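Local coordinates for chitinase (Chromobacterium violaceum, PDB 4TXG), which probably binds chitin and hydrolyses its O-glycosidic bonds, as a bacterial glycosidase of family GH18, at residues Gly220-Ser226 / Leu235-Arg241; Thr317-Asn321 / Lys667-Tyr673; Gln432-Tyr438 / Tyr759-Ile763. All coordinates share one frame. Residue numbers count along the deposited sequence, not the author numbering.

Contact 1 is a short-range surface contact within the GH18 catalytic barrel, where a loop is tied to the helix that follows it. Contacts 2 and 3 lie on the opposite side of the chain's centre and are partly buried; both join a barrel loop to the C-terminal β-sandwich. Their centres are about 16 Å apart, and their segments alternate along the chain. R378 hydrogen-bonds N672 O of contact 2 and Y760 O of contact 3, bridging the two. The chemistry differs: contact 1 rests on polar side chains and a salt bridge, contact 2 on bridging waters, one weak hydrogen bond and the packing of M319 on G669, contact 3 on apolar and CH-pi packing.

Contact 1 (Gly220-Ser226 / Leu235-Arg241); sequences GAEMDAS and LLTQYKR. With CS (cesium ion), chain E.
Loop 220-226, without regular secondary structure, passes across the side of helix 231-242, whose part 235-241 carries the partners. A221 lies beside L235 (CA to CA 6.7 Å) and D224 beside Q238 (7.2 Å); the loop is stretched, 9.4 Å from A221 CA to D224 CA against 5.0 Å from L235 CA to Q238 CA. G220 has a positive phi (92/-10); a CB there would sit against the preceding carbonyl and 3.3 Å from Y239 OH. Instead Y239 (chi1 -84°) gives its OH to G220 O at 2.8 Å, the oxygen lying at the ring edge. E222, m at chi1, curls its carboxylate back to G220 N in weak bonds. Q238 (m, t) sends NE2 to E222 O at 2.8 Å, nearly linear, and its OE1 binds a cesium ion at 3.0 Å. L235 (m, t) touches A221 CB through CD1 and M223 CE through CG, both at 3.9 Å; M223 is m, m. D224, t at chi1, forms an Asx turn: its OD1 takes S226 N and S226 OG, each at 2.8 Å. Its OD2 meets extended R241 at NH1 (2.8 Å) and NH2 (2.9 Å). The helix is one of the barrel's outer helices, between parallel strands 185-193 and 247-253. With one carboxylate oxygen spent on the turn and the other on the guanidinium, D224 both shapes the loop and pins it electrostatically to the helix.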
loop_
_atom_site.group_PDB
_atom_site.type_symbol
_atom_site.label_atom_id
_atom_site.label_comp_id
_atom_site.label_asym_id
_atom_site.label_seq_id
_atom_site.Cartn_x
_atom_site.Cartn_y
_atom_site.Cartn_z
ATOM N N GLY A 220 21.562 19.574 -14.927
ATOM C CA GLY A 220 20.753 19.354 -13.744
ATOM C C GLY A 220 21.149 18.125 -12.949
ATOM O O GLY A 220 20.665 17.928 -11.832
ATOM N N ALA A 221 22.026 17.294 -13.509
ATOM C CA ALA A 221 22.417 16.049 -12.837
ATOM C C ALA A 221 23.841 16.108 -12.280
ATOM O O ALA A 221 24.429 15.074 -11.959
ATOM C CB ALA A 221 22.279 14.866 -13.790
ATOM N N GLU A 222 24.386 17.317 -12.176
ATOM C CA GLU A 222 25.752 17.505 -11.697
ATOM C C GLU A 222 25.893 17.083 -10.235
ATOM O O GLU A 222 25.014 17.353 -9.409
ATOM C CB GLU A 222 26.196 18.965 -11.866
ATOM C CG GLU A 222 26.181 19.472 -13.311
ATOM C CD GLU A 222 24.825 20.025 -13.753
ATOM O OE1 GLU A 222 23.845 19.953 -12.977
ATOM O OE2 GLU A 222 24.741 20.542 -14.885
ATOM N N MET A 223 27.010 16.431 -9.930
ATOM C CA MET A 223 27.276 15.935 -8.582
ATOM C C MET A 223 27.740 17.055 -7.663
ATOM O O MET A 223 28.483 17.942 -8.078
ATOM C CB MET A 223 28.334 14.824 -8.622
ATOM C CG MET A 223 27.862 13.552 -9.323
ATOM S SD MET A 223 26.601 12.687 -8.370
ATOM C CE MET A 223 25.291 12.501 -9.583
ATOM N N ASP A 224 27.272 17.016 -6.423
ATOM C CA ASP A 224 27.788 17.872 -5.358
ATOM C C ASP A 224 29.058 17.217 -4.821
ATOM O O ASP A 224 29.001 16.147 -4.218
ATOM C CB ASP A 224 26.732 18.038 -4.251
ATOM C CG ASP A 224 27.211 18.880 -3.065
ATOM O OD1 ASP A 224 28.410 19.208 -2.954
ATOM O OD2 ASP A 224 26.355 19.214 -2.213
ATOM N N ALA A 225 30.197 17.867 -5.038
ATOM C CA ALA A 225 31.478 17.298 -4.627
ATOM C C ALA A 225 31.631 17.196 -3.111
ATOM O O ALA A 225 32.547 16.522 -2.628
ATOM C CB ALA A 225 32.629 18.122 -5.208
ATOM N N SER A 226 30.764 17.879 -2.363
ATOM C CA SER A 226 30.895 17.937 -0.909
ATOM C C SER A 226 30.171 16.787 -0.199
ATOM O O SER A 226 30.230 16.677 1.028
ATOM C CB SER A 226 30.384 19.291 -0.378
ATOM O OG SER A 226 28.960 19.306 -0.250
ATOM N N LEU A 235 22.086 13.483 -5.919
ATOM C CA LEU A 235 21.087 14.378 -6.495
ATOM C C LEU A 235 19.880 14.560 -5.560
ATOM O O LEU A 235 19.381 15.673 -5.415
ATOM C CB LEU A 235 20.637 13.861 -7.870
ATOM C CG LEU A 235 21.726 13.973 -8.952
ATOM C CD1 LEU A 235 21.258 13.448 -10.305
ATOM C CD2 LEU A 235 22.180 15.429 -9.080
ATOM N N LEU A 236 19.424 13.491 -4.909
ATOM C CA LEU A 236 18.305 13.632 -3.968
ATOM C C LEU A 236 18.647 14.636 -2.868
ATOM O O LEU A 236 17.850 15.522 -2.545
ATOM C CB LEU A 236 17.926 12.278 -3.346
ATOM C CG LEU A 236 17.286 11.250 -4.282
ATOM C CD1 LEU A 236 17.055 9.948 -3.511
ATOM C CD2 LEU A 236 15.981 11.762 -4.857
ATOM N N THR A 237 19.851 14.521 -2.320
ATOM C CA THR A 237 20.273 15.424 -1.249
ATOM C C THR A 237 20.306 16.867 -1.729
ATOM O O THR A 237 19.852 17.787 -1.035
ATOM C CB THR A 237 21.650 15.014 -0.708
ATOM O OG1 THR A 237 21.554 13.695 -0.153
ATOM C CG2 THR A 237 22.114 15.981 0.386
ATOM N N GLN A 238 20.832 17.063 -2.932
ATOM C CA GLN A 238 20.900 18.406 -3.514
ATOM C C GLN A 238 19.537 19.052 -3.747
ATOM O O GLN A 238 19.324 20.221 -3.424
ATOM C CB GLN A 238 21.643 18.355 -4.836
ATOM C CG GLN A 238 23.133 18.226 -4.708
ATOM C CD GLN A 238 23.785 18.395 -6.050
ATOM O OE1 GLN A 238 24.008 19.517 -6.494
ATOM N NE2 GLN A 238 24.057 17.283 -6.728
ATOM N N TYR A 239 18.621 18.303 -4.348
ATOM C CA TYR A 239 17.329 18.881 -4.699
ATOM C C TYR A 239 16.486 19.146 -3.461
ATOM O O TYR A 239 15.695 20.086 -3.445
ATOM C CB TYR A 239 16.582 17.990 -5.694
ATOM C CG TYR A 239 17.019 18.254 -7.113
ATOM C CD1 TYR A 239 18.133 17.628 -7.642
ATOM C CD2 TYR A 239 16.338 19.167 -7.910
ATOM C CE1 TYR A 239 18.556 17.895 -8.937
ATOM C CE2 TYR A 239 16.751 19.438 -9.205
ATOM C CZ TYR A 239 17.861 18.800 -9.712
ATOM O OH TYR A 239 18.276 19.073 -11.002
ATOM N N LYS A 240 16.668 18.347 -2.415
ATOM C CA LYS A 240 15.935 18.594 -1.179
ATOM C C LYS A 240 16.280 19.951 -0.576
ATOM O O LYS A 240 15.462 20.537 0.126
ATOM C CB LYS A 240 16.190 17.482 -0.157
ATOM C CG LYS A 240 15.459 16.203 -0.499
ATOM C CD LYS A 240 14.971 15.481 0.739
ATOM C CE LYS A 240 16.100 14.920 1.544
ATOM N NZ LYS A 240 15.578 14.176 2.734
ATOM N N ARG A 241 17.479 20.464 -0.860
ATOM C CA ARG A 241 17.845 21.790 -0.368
ATOM C C ARG A 241 17.001 22.879 -1.020
ATOM O O ARG A 241 16.672 23.892 -0.391
ATOM C CB ARG A 241 19.328 22.074 -0.621
ATOM C CG ARG A 241 20.256 21.063 0.014
ATOM C CD ARG A 241 21.686 21.431 -0.311
ATOM N NE ARG A 241 22.643 20.456 0.185
ATOM C CZ ARG A 241 23.748 20.129 -0.473
ATOM N NH1 ARG A 241 24.002 20.694 -1.645
ATOM N NH2 ARG A 241 24.586 19.240 0.035
HETATM CS CS CS E . 26.238 20.798 -7.948
#

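Contact 2 (Thr317-Asn321 / Lys667-Tyr673); sequences TSMNN and KLGDQNY
Segment 317-321 is irregular, extended around M319 and N320 and turning at N321 with positive phi (60/24). Segment 667-673 makes a 3-10 turn at 669-671, with Q671 N to L668 O at 2.9 Å, then an inverse gamma turn centred on N672. The backbones come closest at M319 and G669, CA to CA 4.5 Å. S318 (p) points its OG at G669 N, 2.9 Å, a weak hydrogen bond. M319 (m, m, m) folds SD to 3.3 Å from G669 CA, where any CB would clash, and reaches Y673 OH with CE at 3.7 Å. Three waters bridge the segments: one joins S318 OG to K667 O (2.6 Å each), another S318 O (2.7 Å) to D670 N (2.9 Å), the third N320 O (2.6 Å) to D670 OD1 (2.8 Å). This is a hydrated interdomain seam, where the barrel loop just past the GH18 DxxDxDxE signature meets a turn between strands 659-664 and 678-683 of the C-terminal β-sandwich.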
loop_
_atom_site.group_PDB
_atom_site.type_symbol
_atom_site.label_atom_id
_atom_site.label_comp_id
_atom_site.label_asym_id
_atom_site.label_seq_id
_atom_site.Cartn_x
_atom_site.Cartn_y
_atom_site.Cartn_z
ATOM N N THR A 317 1.901 -12.644 4.710
ATOM C CA THR A 317 0.574 -13.220 4.813
ATOM C C THR A 317 0.641 -14.730 5.002
ATOM O O THR A 317 1.573 -15.390 4.529
ATOM C CB THR A 317 -0.275 -12.886 3.570
ATOM O OG1 THR A 317 -1.603 -13.399 3.730
ATOM C CG2 THR A 317 0.345 -13.461 2.300
ATOM N N SER A 318 -0.357 -15.277 5.692
ATOM C CA SER A 318 -0.412 -16.710 5.932
ATOM C C SER A 318 -1.113 -17.494 4.804
ATOM O O SER A 318 -1.297 -18.703 4.937
ATOM C CB SER A 318 -1.116 -16.992 7.263
ATOM O OG SER A 318 -2.500 -16.664 7.186
ATOM N N MET A 319 -1.490 -16.827 3.713
ATOM C CA MET A 319 -2.033 -17.524 2.540
ATOM C C MET A 319 -0.917 -18.316 1.866
ATOM O O MET A 319 0.144 -17.771 1.577
ATOM C CB MET A 319 -2.643 -16.553 1.518
ATOM C CG MET A 319 -3.645 -15.552 2.078
ATOM S SD MET A 319 -5.127 -16.283 2.812
ATOM C CE MET A 319 -5.986 -16.932 1.401
ATOM N N ASN A 320 -1.161 -19.598 1.630
ATOM C CA ASN A 320 -0.183 -20.468 0.997
ATOM C C ASN A 320 0.064 -20.035 -0.454
ATOM O O ASN A 320 -0.877 -19.648 -1.145
ATOM C CB ASN A 320 -0.673 -21.916 1.072
ATOM C CG ASN A 320 0.308 -22.897 0.481
ATOM O OD1 ASN A 320 1.365 -23.153 1.056
ATOM N ND2 ASN A 320 -0.049 -23.473 -0.664
ATOM N N ASN A 321 1.326 -20.071 -0.893
ATOM C CA ASN A 321 1.721 -19.692 -2.261
ATOM C C ASN A 321 1.396 -18.248 -2.640
ATOM O O ASN A 321 1.251 -17.931 -3.821
ATOM C CB ASN A 321 1.069 -20.618 -3.292
ATOM C CG ASN A 321 1.664 -22.013 -3.297
ATOM O OD1 ASN A 321 2.737 -22.248 -2.750
ATOM N ND2 ASN A 321 0.971 -22.945 -3.945
ATOM N N LYS A 667 -6.979 -18.786 12.018
ATOM C CA LYS A 667 -6.398 -19.941 11.351
ATOM C C LYS A 667 -5.454 -19.472 10.242
ATOM O O LYS A 667 -5.408 -18.281 9.914
ATOM C CB LYS A 667 -7.485 -20.846 10.762
ATOM C CG LYS A 667 -8.468 -21.418 11.765
ATOM C CD LYS A 667 -9.616 -22.075 11.010
ATOM C CE LYS A 667 -10.816 -22.343 11.890
ATOM N NZ LYS A 667 -12.012 -22.662 11.059
ATOM N N LEU A 668 -4.694 -20.409 9.678
ATOM C CA LEU A 668 -3.940 -20.128 8.463
ATOM C C LEU A 668 -4.911 -19.621 7.405
ATOM O O LEU A 668 -6.069 -20.039 7.365
ATOM C CB LEU A 668 -3.200 -21.371 7.969
ATOM C CG LEU A 668 -2.121 -21.918 8.907
ATOM C CD1 LEU A 668 -1.325 -23.014 8.220
ATOM C CD2 LEU A 668 -1.198 -20.803 9.370
ATOM N N GLY A 669 -4.433 -18.724 6.551
ATOM C CA GLY A 669 -5.300 -18.015 5.634
ATOM C C GLY A 669 -6.217 -18.847 4.768
ATOM O O GLY A 669 -7.379 -18.479 4.567
ATOM N N ASP A 670 -5.719 -19.965 4.249
ATOM C CA ASP A 670 -6.528 -20.773 3.336
ATOM C C ASP A 670 -7.702 -21.438 4.066
ATOM O O ASP A 670 -8.638 -21.934 3.426
ATOM C CB ASP A 670 -5.677 -21.844 2.649
ATOM C CG ASP A 670 -4.861 -21.308 1.469
ATOM O OD1 ASP A 670 -5.155 -20.213 0.946
ATOM O OD2 ASP A 670 -3.935 -22.028 1.040
ATOM N N GLN A 671 -7.640 -21.452 5.399
ATOM C CA GLN A 671 -8.675 -22.068 6.231
ATOM C C GLN A 671 -9.604 -21.010 6.819
ATOM O O GLN A 671 -10.562 -21.339 7.524
ATOM C CB GLN A 671 -8.052 -22.885 7.370
ATOM C CG GLN A 671 -6.903 -23.794 6.960
ATOM C CD GLN A 671 -7.290 -24.767 5.878
ATOM O OE1 GLN A 671 -8.384 -25.336 5.901
ATOM N NE2 GLN A 671 -6.395 -24.966 4.912
ATOM N N ASN A 672 -9.305 -19.746 6.533
ATOM C CA ASN A 672 -10.004 -18.612 7.125
ATOM C C ASN A 672 -11.249 -18.224 6.320
ATOM O O ASN A 672 -11.445 -17.055 5.991
ATOM C CB ASN A 672 -9.029 -17.421 7.233
ATOM C CG ASN A 672 -9.458 -16.370 8.248
ATOM O OD1 ASN A 672 -10.213 -16.645 9.178
ATOM N ND2 ASN A 672 -8.955 -15.147 8.072
ATOM N N TYR A 673 -12.072 -19.220 5.993
ATOM C CA TYR A 673 -13.376 -19.002 5.358
ATOM C C TYR A 673 -14.454 -19.720 6.165
ATOM O O TYR A 673 -14.423 -20.943 6.280
ATOM C CB TYR A 673 -13.418 -19.533 3.919
ATOM C CG TYR A 673 -12.350 -19.025 2.982
ATOM C CD1 TYR A 673 -11.065 -19.563 3.001
ATOM C CD2 TYR A 673 -12.633 -18.048 2.047
ATOM C CE1 TYR A 673 -10.094 -19.115 2.125
ATOM C CE2 TYR A 673 -11.671 -17.589 1.175
ATOM C CZ TYR A 673 -10.400 -18.131 1.217
ATOM O OH TYR A 673 -9.445 -17.672 0.345
HETATM O O HOH W 1 -3.721 -16.292 9.473
HETATM O O HOH W 2 -2.900 -20.777 4.148
HETATM O O HOH W 3 -3.516 -19.474 -1.207
#

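Contact 3 (Gln432-Tyr438 / Tyr759-Ile763); sequences QYGNIGY and YYLPI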
loop_
_atom_site.group_PDB
_atom_site.type_symbol
_atom_site.label_atom_id
_atom_site.label_comp_id
_atom_site.label_asym_id
_atom_site.label_seq_id
_atom_site.Cartn_x
_atom_site.Cartn_y
_atom_site.Cartn_z
ATOM N N GLN A 432 -23.801 -14.566 2.024
ATOM C CA GLN A 432 -23.002 -14.065 3.144
ATOM C C GLN A 432 -22.153 -12.838 2.798
ATOM O O GLN A 432 -21.795 -12.065 3.681
ATOM C CB GLN A 432 -22.079 -15.166 3.671
ATOM C CG GLN A 432 -22.795 -16.374 4.277
ATOM C CD GLN A 432 -22.886 -17.539 3.312
ATOM O OE1 GLN A 432 -23.229 -17.369 2.139
ATOM N NE2 GLN A 432 -22.563 -18.733 3.801
ATOM N N TYR A 433 -21.808 -12.666 1.525
ATOM C CA TYR A 433 -20.937 -11.556 1.143
ATOM C C TYR A 433 -21.709 -10.251 0.911
ATOM O O TYR A 433 -21.111 -9.201 0.691
ATOM C CB TYR A 433 -20.133 -11.920 -0.098
ATOM C CG TYR A 433 -18.867 -12.703 0.192
ATOM C CD1 TYR A 433 -18.877 -13.803 1.041
ATOM C CD2 TYR A 433 -17.660 -12.349 -0.398
ATOM C CE1 TYR A 433 -17.712 -14.524 1.298
ATOM C CE2 TYR A 433 -16.497 -13.070 -0.145
ATOM C CZ TYR A 433 -16.528 -14.144 0.699
ATOM O OH TYR A 433 -15.365 -14.850 0.931
ATOM N N GLY A 434 -23.035 -10.321 0.983
ATOM C CA GLY A 434 -23.866 -9.126 0.950
ATOM C C GLY A 434 -23.650 -8.220 -0.251
ATOM O O GLY A 434 -23.717 -6.993 -0.131
ATOM N N ASN A 435 -23.393 -8.837 -1.399
ATOM C CA ASN A 435 -23.108 -8.143 -2.659
ATOM C C ASN A 435 -22.004 -7.095 -2.583
ATOM O O ASN A 435 -22.046 -6.072 -3.274
ATOM C CB ASN A 435 -24.371 -7.509 -3.206
ATOM C CG ASN A 435 -25.300 -8.538 -3.804
ATOM O OD1 ASN A 435 -26.257 -8.955 -3.163
ATOM N ND2 ASN A 435 -24.992 -8.990 -5.027
ATOM N N ILE A 436 -21.005 -7.376 -1.759
ATOM C CA ILE A 436 -19.801 -6.563 -1.720
ATOM C C ILE A 436 -18.728 -7.185 -2.602
ATOM O O ILE A 436 -18.295 -8.307 -2.353
ATOM C CB ILE A 436 -19.278 -6.418 -0.287
ATOM C CG1 ILE A 436 -20.323 -5.664 0.556
ATOM C CG2 ILE A 436 -17.919 -5.697 -0.271
ATOM C CD1 ILE A 436 -19.864 -5.321 1.946
ATOM N N GLY A 437 -18.314 -6.463 -3.643
ATOM C CA GLY A 437 -17.180 -6.886 -4.460
ATOM C C GLY A 437 -15.930 -6.145 -4.011
ATOM O O GLY A 437 -16.000 -4.950 -3.762
ATOM N N TYR A 438 -14.788 -6.828 -3.917
ATOM C CA TYR A 438 -13.652 -6.242 -3.193
ATOM C C TYR A 438 -12.407 -5.903 -4.014
ATOM O O TYR A 438 -11.458 -5.350 -3.463
ATOM C CB TYR A 438 -13.230 -7.169 -2.044
ATOM C CG TYR A 438 -12.907 -8.571 -2.490
ATOM C CD1 TYR A 438 -11.633 -8.904 -2.940
ATOM C CD2 TYR A 438 -13.882 -9.556 -2.476
ATOM C CE1 TYR A 438 -11.344 -10.189 -3.364
ATOM C CE2 TYR A 438 -13.598 -10.841 -2.889
ATOM C CZ TYR A 438 -12.335 -11.151 -3.329
ATOM O OH TYR A 438 -12.068 -12.434 -3.744
ATOM N N TYR A 759 -17.167 -13.007 10.474
ATOM C CA TYR A 759 -17.466 -12.041 9.418
ATOM C C TYR A 759 -16.868 -12.558 8.103
ATOM O O TYR A 759 -16.136 -13.551 8.105
ATOM C CB TYR A 759 -16.948 -10.644 9.771
ATOM C CG TYR A 759 -15.497 -10.584 10.201
ATOM C CD1 TYR A 759 -15.125 -10.815 11.524
ATOM C CD2 TYR A 759 -14.503 -10.265 9.290
ATOM C CE1 TYR A 759 -13.791 -10.756 11.920
ATOM C CE2 TYR A 759 -13.175 -10.205 9.675
ATOM C CZ TYR A 759 -12.825 -10.453 10.991
ATOM O OH TYR A 759 -11.502 -10.381 11.365
ATOM N N TYR A 760 -17.179 -11.904 6.986
ATOM C CA TYR A 760 -17.007 -12.568 5.693
ATOM C C TYR A 760 -15.978 -11.985 4.737
ATOM O O TYR A 760 -15.591 -12.659 3.780
ATOM C CB TYR A 760 -18.364 -12.653 4.993
ATOM C CG TYR A 760 -19.221 -13.662 5.696
ATOM C CD1 TYR A 760 -19.037 -15.020 5.465
ATOM C CD2 TYR A 760 -20.156 -13.272 6.645
ATOM C CE1 TYR A 760 -19.787 -15.961 6.126
ATOM C CE2 TYR A 760 -20.916 -14.219 7.318
ATOM C CZ TYR A 760 -20.724 -15.558 7.048
ATOM O OH TYR A 760 -21.471 -16.514 7.696
ATOM N N LEU A 761 -15.524 -10.761 4.988
ATOM C CA LEU A 761 -14.380 -10.212 4.264
ATOM C C LEU A 761 -13.417 -9.588 5.269
ATOM O O LEU A 761 -13.825 -9.231 6.381
ATOM C CB LEU A 761 -14.817 -9.184 3.214
ATOM C CG LEU A 761 -15.433 -9.764 1.929
ATOM C CD1 LEU A 761 -16.097 -8.666 1.092
ATOM C CD2 LEU A 761 -14.383 -10.496 1.109
ATOM N N PRO A 762 -12.135 -9.448 4.889
ATOM C CA PRO A 762 -11.153 -8.962 5.865
ATOM C C PRO A 762 -11.442 -7.572 6.427
ATOM O O PRO A 762 -12.034 -6.721 5.750
ATOM C CB PRO A 762 -9.850 -8.955 5.059
ATOM C CG PRO A 762 -10.039 -10.097 4.076
ATOM C CD PRO A 762 -11.489 -9.948 3.661
ATOM N N ILE A 763 -11.020 -7.371 7.678
ATOM C CA ILE A 763 -11.055 -6.069 8.336
ATOM C C ILE A 763 -9.726 -5.805 9.030
ATOM O O ILE A 763 -8.979 -6.740 9.347
ATOM C CB ILE A 763 -12.184 -5.973 9.403
ATOM C CG1 ILE A 763 -11.861 -6.891 10.583
ATOM C CG2 ILE A 763 -13.560 -6.301 8.789
ATOM C CD1 ILE A 763 -12.864 -6.823 11.728
#
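A barrel loop between helices 420-424 and 441-448 and a β-sandwich loop between strands 752-758 and 767-773 interlock here, at the junction of the GH18 (βα)8 barrel with the C-terminal domain. No hydrogen bond links the two segments; the fit is one of shape. The main bump is L761, which pushes into a hollow lined by Y433, I436 and Y438: its CD2 lies 3.6 Å from Y433 CE2 and 3.7 Å from Y438 CD2, while its CD1 meets I436 CG2 at 3.7 Å. W443 on helix 441-448 touches both L761 and I436 and so adds another wall. The hollow owes its curve to the turn from Y433 to I436, where I436 N bonds Y433 O at 3.1 Å. G434 and N435 both have positive phi in the left-handed region, and the chain swings round so that Y433, I436 and Y438 can face the same leucine. The second bump is Y760. Its CB rests 4.1 Å from Y433 CD1, and its ring takes the side chain of Q432 over one face. R378 touches Y433 and hydrogen-bonds Y760 O, a polar interaction beside the apolar packing, and that same oxygen comes within 3.5 Å of Y433 CZ. The Q432 contact is a CH-pi interaction: Q432 CB sits 3.5 Å from the centroid of the Y760 ring, 13° off its normal.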